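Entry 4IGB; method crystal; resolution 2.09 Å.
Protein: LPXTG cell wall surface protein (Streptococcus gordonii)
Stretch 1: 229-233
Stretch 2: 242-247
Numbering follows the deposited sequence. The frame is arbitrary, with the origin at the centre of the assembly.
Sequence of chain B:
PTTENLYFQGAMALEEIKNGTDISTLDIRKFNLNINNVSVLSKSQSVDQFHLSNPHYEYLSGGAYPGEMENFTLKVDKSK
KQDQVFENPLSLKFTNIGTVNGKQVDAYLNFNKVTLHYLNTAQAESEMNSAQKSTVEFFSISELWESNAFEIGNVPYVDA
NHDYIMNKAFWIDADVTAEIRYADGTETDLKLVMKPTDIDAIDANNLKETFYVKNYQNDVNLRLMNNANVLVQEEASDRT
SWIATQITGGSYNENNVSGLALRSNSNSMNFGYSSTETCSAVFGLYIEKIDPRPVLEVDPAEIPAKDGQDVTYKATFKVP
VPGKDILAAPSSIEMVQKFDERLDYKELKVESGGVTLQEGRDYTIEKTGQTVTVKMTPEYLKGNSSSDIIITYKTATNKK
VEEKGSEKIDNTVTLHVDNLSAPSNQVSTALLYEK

Stretch 1 (229-233) NVLVQ
Stretch 2 (242-247) WIATQI

How do the two backbones meet? They run antiparallel, 154° apart end to end, with CA atoms paired L231–A244 at 5.3 Å, V232–I243 at 5.0 Å and Q233–W242 at 4.8 Å. V232 (phi/psi -82/128) and I243 (-114/132) form the hydrogen-bonded pair: V232 N donates to I243 O at 3.0 Å, and I243 N to V232 O at 2.8 Å. Each acceptor also receives a CA-H contact, L231 CA to I243 O at 3.5 Å and W242 CA to V232 O at 3.4 Å. Q233 (-100/119) and W242 (-114/117) form the next, non-hydrogen-bonded pair.

How do Q233 and W242 join on their shared face of the sheet? Q233 is extended, chi1 and chi2 both t with chi3 -38°, which carries its amide to the indole. W242, chi1 m and chi2 -89°, presents its ring edge, so NE1 donates to Q233 OE1 at 2.9 Å. Tryptophan can thus be buried with its polar nitrogen satisfied. Buried L231 (chi1 m, chi2 t) adds apolar packing, its CD1 lying 4.1 Å from W242 CB.

What covers the other face? V232 (chi1 t) and I243 (m, t) are neighbours there, CB to CB 4.3 Å. Their branched carbons suit extended backbone, and V232 CG2 reaches T245 CG2 at 3.7 Å.

What secures the contact beyond the ladder? V230 (-122/8) and T245 (-126/-20) leave the extended conformation and point their CB atoms toward the opposing stretch. With chi1 p, T245 OG1 donates to V230 O at 2.6 Å. V230, chi1 m, sets CG2 3.6 Å from Q246 CG; Q246 has chi1 p, chi2 t and chi3 87°. N229, chi1 t and chi2 -75°, accepts L231 N at OD1, 2.8 Å away, bracing the first stretch. Altogether 479 Å² is buried.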

# COMPACT_ATOMS: atom_id res chain seq x y z
N ASN B 229 -16.93 -3.21 -12.54
CA ASN B 229 -16.70 -4.28 -11.56
C ASN B 229 -17.90 -5.21 -11.39
O ASN B 229 -19.03 -4.75 -11.25
CB ASN B 229 -16.32 -3.67 -10.21
CG ASN B 229 -15.81 -4.71 -9.25
OD1 ASN B 229 -16.57 -5.50 -8.70
ND2 ASN B 229 -14.49 -4.74 -9.06
N VAL B 230 -17.64 -6.52 -11.37
CA VAL B 230 -18.68 -7.54 -11.26
C VAL B 230 -18.48 -8.45 -10.06
O VAL B 230 -19.18 -9.46 -9.92
CB VAL B 230 -18.72 -8.46 -12.51
CG1 VAL B 230 -18.94 -7.64 -13.79
CG2 VAL B 230 -17.43 -9.27 -12.60
N LEU B 231 -17.53 -8.12 -9.20
CA LEU B 231 -17.28 -8.93 -8.01
C LEU B 231 -18.42 -8.74 -7.03
O LEU B 231 -18.99 -7.65 -6.93
CB LEU B 231 -15.96 -8.51 -7.35
CG LEU B 231 -14.75 -8.52 -8.29
CD1 LEU B 231 -13.52 -8.03 -7.55
CD2 LEU B 231 -14.53 -9.90 -8.88
N VAL B 232 -18.78 -9.79 -6.31
CA VAL B 232 -19.71 -9.62 -5.21
C VAL B 232 -18.93 -9.12 -3.99
O VAL B 232 -17.91 -9.72 -3.63
CB VAL B 232 -20.46 -10.92 -4.88
CG1 VAL B 232 -21.11 -10.84 -3.51
CG2 VAL B 232 -21.50 -11.22 -5.96
N GLN B 233 -19.38 -8.03 -3.39
CA GLN B 233 -18.75 -7.54 -2.17
C GLN B 233 -19.59 -7.97 -0.99
O GLN B 233 -20.76 -7.62 -0.86
CB GLN B 233 -18.58 -6.02 -2.17
CG GLN B 233 -18.00 -5.52 -0.84
CD GLN B 233 -17.62 -4.06 -0.88
OE1 GLN B 233 -17.11 -3.56 -1.89
NE2 GLN B 233 -17.88 -3.35 0.23
N TRP B 242 -14.25 -10.01 -1.51
CA TRP B 242 -14.59 -9.75 -2.90
C TRP B 242 -14.57 -11.06 -3.66
O TRP B 242 -13.54 -11.71 -3.76
CB TRP B 242 -13.66 -8.69 -3.49
CG TRP B 242 -13.97 -7.35 -2.92
CD1 TRP B 242 -14.87 -6.44 -3.40
CD2 TRP B 242 -13.43 -6.79 -1.71
NE1 TRP B 242 -14.90 -5.34 -2.58
CE2 TRP B 242 -14.02 -5.52 -1.54
CE3 TRP B 242 -12.49 -7.22 -0.77
CZ2 TRP B 242 -13.71 -4.69 -0.47
CZ3 TRP B 242 -12.17 -6.38 0.29
CH2 TRP B 242 -12.78 -5.14 0.43
N ILE B 243 -15.74 -11.45 -4.17
CA ILE B 243 -15.93 -12.82 -4.63
C ILE B 243 -16.14 -12.88 -6.13
O ILE B 243 -16.92 -12.11 -6.68
CB ILE B 243 -17.10 -13.47 -3.89
CG1 ILE B 243 -16.83 -13.42 -2.37
CG2 ILE B 243 -17.31 -14.91 -4.37
CD1 ILE B 243 -18.05 -13.65 -1.50
N ALA B 244 -15.43 -13.79 -6.79
CA ALA B 244 -15.49 -13.94 -8.24
C ALA B 244 -16.90 -14.26 -8.74
O ALA B 244 -17.64 -15.01 -8.11
CB ALA B 244 -14.53 -15.02 -8.71
N THR B 245 -17.26 -13.69 -9.88
CA THR B 245 -18.53 -14.03 -10.52
C THR B 245 -18.38 -14.49 -11.97
O THR B 245 -19.27 -15.15 -12.51
CB THR B 245 -19.55 -12.87 -10.47
OG1 THR B 245 -19.03 -11.74 -11.17
CG2 THR B 245 -19.84 -12.48 -9.03
N GLN B 246 -17.26 -14.16 -12.61
CA GLN B 246 -17.09 -14.52 -14.01
C GLN B 246 -15.64 -14.47 -14.48
O GLN B 246 -14.81 -13.80 -13.87
CB GLN B 246 -17.95 -13.62 -14.90
CG GLN B 246 -17.66 -12.13 -14.73
CD GLN B 246 -18.30 -11.28 -15.82
OE1 GLN B 246 -19.47 -10.88 -15.72
NE2 GLN B 246 -17.54 -11.02 -16.88
N ILE B 247 -15.37 -15.18 -15.56
CA ILE B 247 -14.06 -15.16 -16.19
C ILE B 247 -13.75 -13.77 -16.72
O ILE B 247 -14.63 -13.10 -17.25
CB ILE B 247 -14.01 -16.14 -17.37
CG1 ILE B 247 -14.48 -17.52 -16.91
CG2 ILE B 247 -12.61 -16.23 -17.94
CD1 ILE B 247 -13.51 -18.17 -15.98